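Local coordinates for AT27789p (Drosophila melanogaster, PDB 5UZN), which probably binds RNA, including mRNA, and is represented here by the third quasi-RNA recognition motif (qRRM3) of the hnRNP F/H homologue Glorund, at residues Glu32-Ala37 with Tyr60-Val65. Sequence-based numbering, arbitrary orientation.
Sequences EPIRPA and YEDSQV
The flat carboxylate of D62 faces the loop 32-37 with its two oxygens in different roles: OD1 lies a loose 4.2 Å from CD1 of I34, while OD2 accepts a hydrogen bond from a water at 2.6 Å. That water also donates to R35 O at 2.7 Å, so one molecule links two acceptors that could not bond each other directly. An acidic side chain suits this partly exposed place, where it can hold the water against a backbone carbonyl. Within the helix, one face of the Y60 ring carries CG of Q64, 3.5 Å above its plane and offset toward the rim. Q64 NE2 donates almost straight (170°) to S63 OG, which in turn donates to a lone pair of Y60 O. The apolar part of the contact is I34 against V65, crossing at about a right angle. With CG1 of V65 trans to the backbone nitrogen (chi1 165°), this branch meets CG1 (3.6 Å) and CD1 of I34. Both residues are beta-branched and apolar, offering carbons close to the backbone for a small hydrophobic patch. I34 and D62 also touch F57 on strand 52-57. The contact thus joins the link between helix 24-31 and strand 38-43 to helix 60-68, within the beta-alpha-beta-beta-alpha-beta fold of this quasi-RNA recognition motif.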
loop_
_atom_site.group_PDB
_atom_site.type_symbol
_atom_site.label_atom_id
_atom_site.label_comp_id
_atom_site.label_asym_id
_atom_site.label_seq_id
_atom_site.Cartn_x
_atom_site.Cartn_y
_atom_site.Cartn_z
ATOM N N GLU A 32 6.140 0.577 -7.680
ATOM C CA GLU A 32 6.456 1.019 -9.033
ATOM C C GLU A 32 7.047 -0.168 -9.780
ATOM O O GLU A 32 7.724 -0.989 -9.177
ATOM C CB GLU A 32 7.423 2.217 -9.022
ATOM C CG GLU A 32 8.834 1.859 -8.624
ATOM C CD GLU A 32 9.685 3.072 -8.314
ATOM O OE1 GLU A 32 10.881 2.873 -8.012
ATOM O OE2 GLU A 32 9.156 4.213 -8.349
ATOM N N PRO A 33 6.805 -0.273 -11.099
ATOM C CA PRO A 33 6.097 0.637 -12.017
ATOM C C PRO A 33 4.593 0.633 -11.873
ATOM O O PRO A 33 3.910 1.467 -12.472
ATOM C CB PRO A 33 6.474 0.099 -13.403
ATOM C CG PRO A 33 6.701 -1.347 -13.173
ATOM C CD PRO A 33 7.332 -1.452 -11.810
ATOM N N ILE A 34 4.066 -0.281 -11.095
ATOM C CA ILE A 34 2.621 -0.387 -10.977
ATOM C C ILE A 34 2.104 0.736 -10.096
ATOM O O ILE A 34 2.659 1.084 -9.046
ATOM C CB ILE A 34 2.200 -1.768 -10.454
ATOM C CG1 ILE A 34 2.540 -2.844 -11.491
ATOM C CG2 ILE A 34 0.702 -1.792 -10.199
ATOM C CD1 ILE A 34 1.660 -2.792 -12.709
ATOM N N ARG A 35 1.133 1.450 -10.636
ATOM C CA ARG A 35 0.588 2.645 -10.045
ATOM C C ARG A 35 -0.762 2.615 -9.436
ATOM O O ARG A 35 -1.734 2.634 -10.094
ATOM C CB ARG A 35 0.518 3.718 -11.122
ATOM C CG ARG A 35 1.284 4.990 -10.889
ATOM C CD ARG A 35 1.885 5.537 -12.189
ATOM N NE ARG A 35 1.114 5.335 -13.425
ATOM C CZ ARG A 35 1.546 4.651 -14.466
ATOM N NH1 ARG A 35 2.733 4.092 -14.438
ATOM N NH2 ARG A 35 0.794 4.507 -15.534
ATOM N N PRO A 36 -0.811 2.566 -8.145
ATOM C CA PRO A 36 -2.107 2.683 -7.463
ATOM C C PRO A 36 -2.783 4.000 -7.815
ATOM O O PRO A 36 -2.132 5.025 -8.035
ATOM C CB PRO A 36 -1.752 2.609 -5.965
ATOM C CG PRO A 36 -0.328 2.821 -5.888
ATOM C CD PRO A 36 0.282 2.357 -7.179
ATOM N N ALA A 37 -4.106 3.951 -7.927
ATOM C CA ALA A 37 -4.862 5.176 -8.135
ATOM C C ALA A 37 -4.695 6.108 -6.948
ATOM O O ALA A 37 -4.499 7.314 -7.120
ATOM C CB ALA A 37 -6.338 4.849 -8.349
ATOM N N TYR A 60 -8.292 -5.164 -11.303
ATOM C CA TYR A 60 -7.881 -6.420 -10.671
ATOM C C TYR A 60 -6.484 -6.813 -11.115
ATOM O O TYR A 60 -5.620 -7.127 -10.287
ATOM C CB TYR A 60 -8.876 -7.543 -11.005
ATOM C CG TYR A 60 -8.538 -8.933 -10.407
ATOM C CD1 TYR A 60 -8.568 -9.149 -9.037
ATOM C CD2 TYR A 60 -8.224 -10.023 -11.223
ATOM C CE1 TYR A 60 -8.271 -10.398 -8.483
ATOM C CE2 TYR A 60 -7.936 -11.295 -10.671
ATOM C CZ TYR A 60 -7.979 -11.469 -9.293
ATOM O OH TYR A 60 -7.693 -12.707 -8.718
ATOM N N GLU A 61 -6.223 -6.740 -12.416
ATOM C CA GLU A 61 -4.908 -7.123 -12.918
ATOM C C GLU A 61 -3.798 -6.336 -12.232
ATOM O O GLU A 61 -2.779 -6.909 -11.826
ATOM C CB GLU A 61 -4.862 -6.908 -14.426
ATOM C CG GLU A 61 -3.564 -7.282 -15.044
ATOM C CD GLU A 61 -3.522 -6.931 -16.512
ATOM O OE1 GLU A 61 -4.481 -6.296 -17.017
ATOM O OE2 GLU A 61 -2.525 -7.299 -17.151
ATOM N N ASP A 62 -3.979 -5.026 -12.083
ATOM C CA ASP A 62 -2.981 -4.225 -11.373
ATOM C C ASP A 62 -2.754 -4.735 -9.953
ATOM O O ASP A 62 -1.610 -4.897 -9.517
ATOM C CB ASP A 62 -3.421 -2.766 -11.332
ATOM C CG ASP A 62 -2.933 -1.970 -12.534
ATOM O OD1 ASP A 62 -2.476 -2.595 -13.513
ATOM O OD2 ASP A 62 -2.996 -0.718 -12.483
ATOM N N SER A 63 -3.841 -4.971 -9.203
ATOM C CA SER A 63 -3.693 -5.369 -7.808
ATOM C C SER A 63 -2.948 -6.685 -7.690
ATOM O O SER A 63 -2.162 -6.868 -6.758
ATOM C CB SER A 63 -5.063 -5.476 -7.131
ATOM O OG SER A 63 -5.794 -6.605 -7.587
ATOM N N GLN A 64 -3.140 -7.589 -8.648
ATOM C CA GLN A 64 -2.527 -8.901 -8.542
ATOM C C GLN A 64 -1.043 -8.863 -8.877
ATOM O O GLN A 64 -0.238 -9.520 -8.204
ATOM C CB GLN A 64 -3.282 -9.883 -9.434
ATOM C CG GLN A 64 -4.726 -10.025 -8.971
ATOM C CD GLN A 64 -4.811 -10.373 -7.498
ATOM O OE1 GLN A 64 -4.476 -11.476 -7.108
ATOM N NE2 GLN A 64 -5.246 -9.421 -6.676
ATOM N N VAL A 65 -0.659 -8.095 -9.900
ATOM C CA VAL A 65 0.759 -7.855 -10.153
ATOM C C VAL A 65 1.405 -7.225 -8.919
ATOM O O VAL A 65 2.455 -7.679 -8.449
ATOM C CB VAL A 65 0.951 -6.982 -11.411
ATOM C CG1 VAL A 65 2.367 -6.432 -11.474
ATOM C CG2 VAL A 65 0.640 -7.782 -12.666
HETATM O O HOH W 1 -3.597 0.662 -10.330
#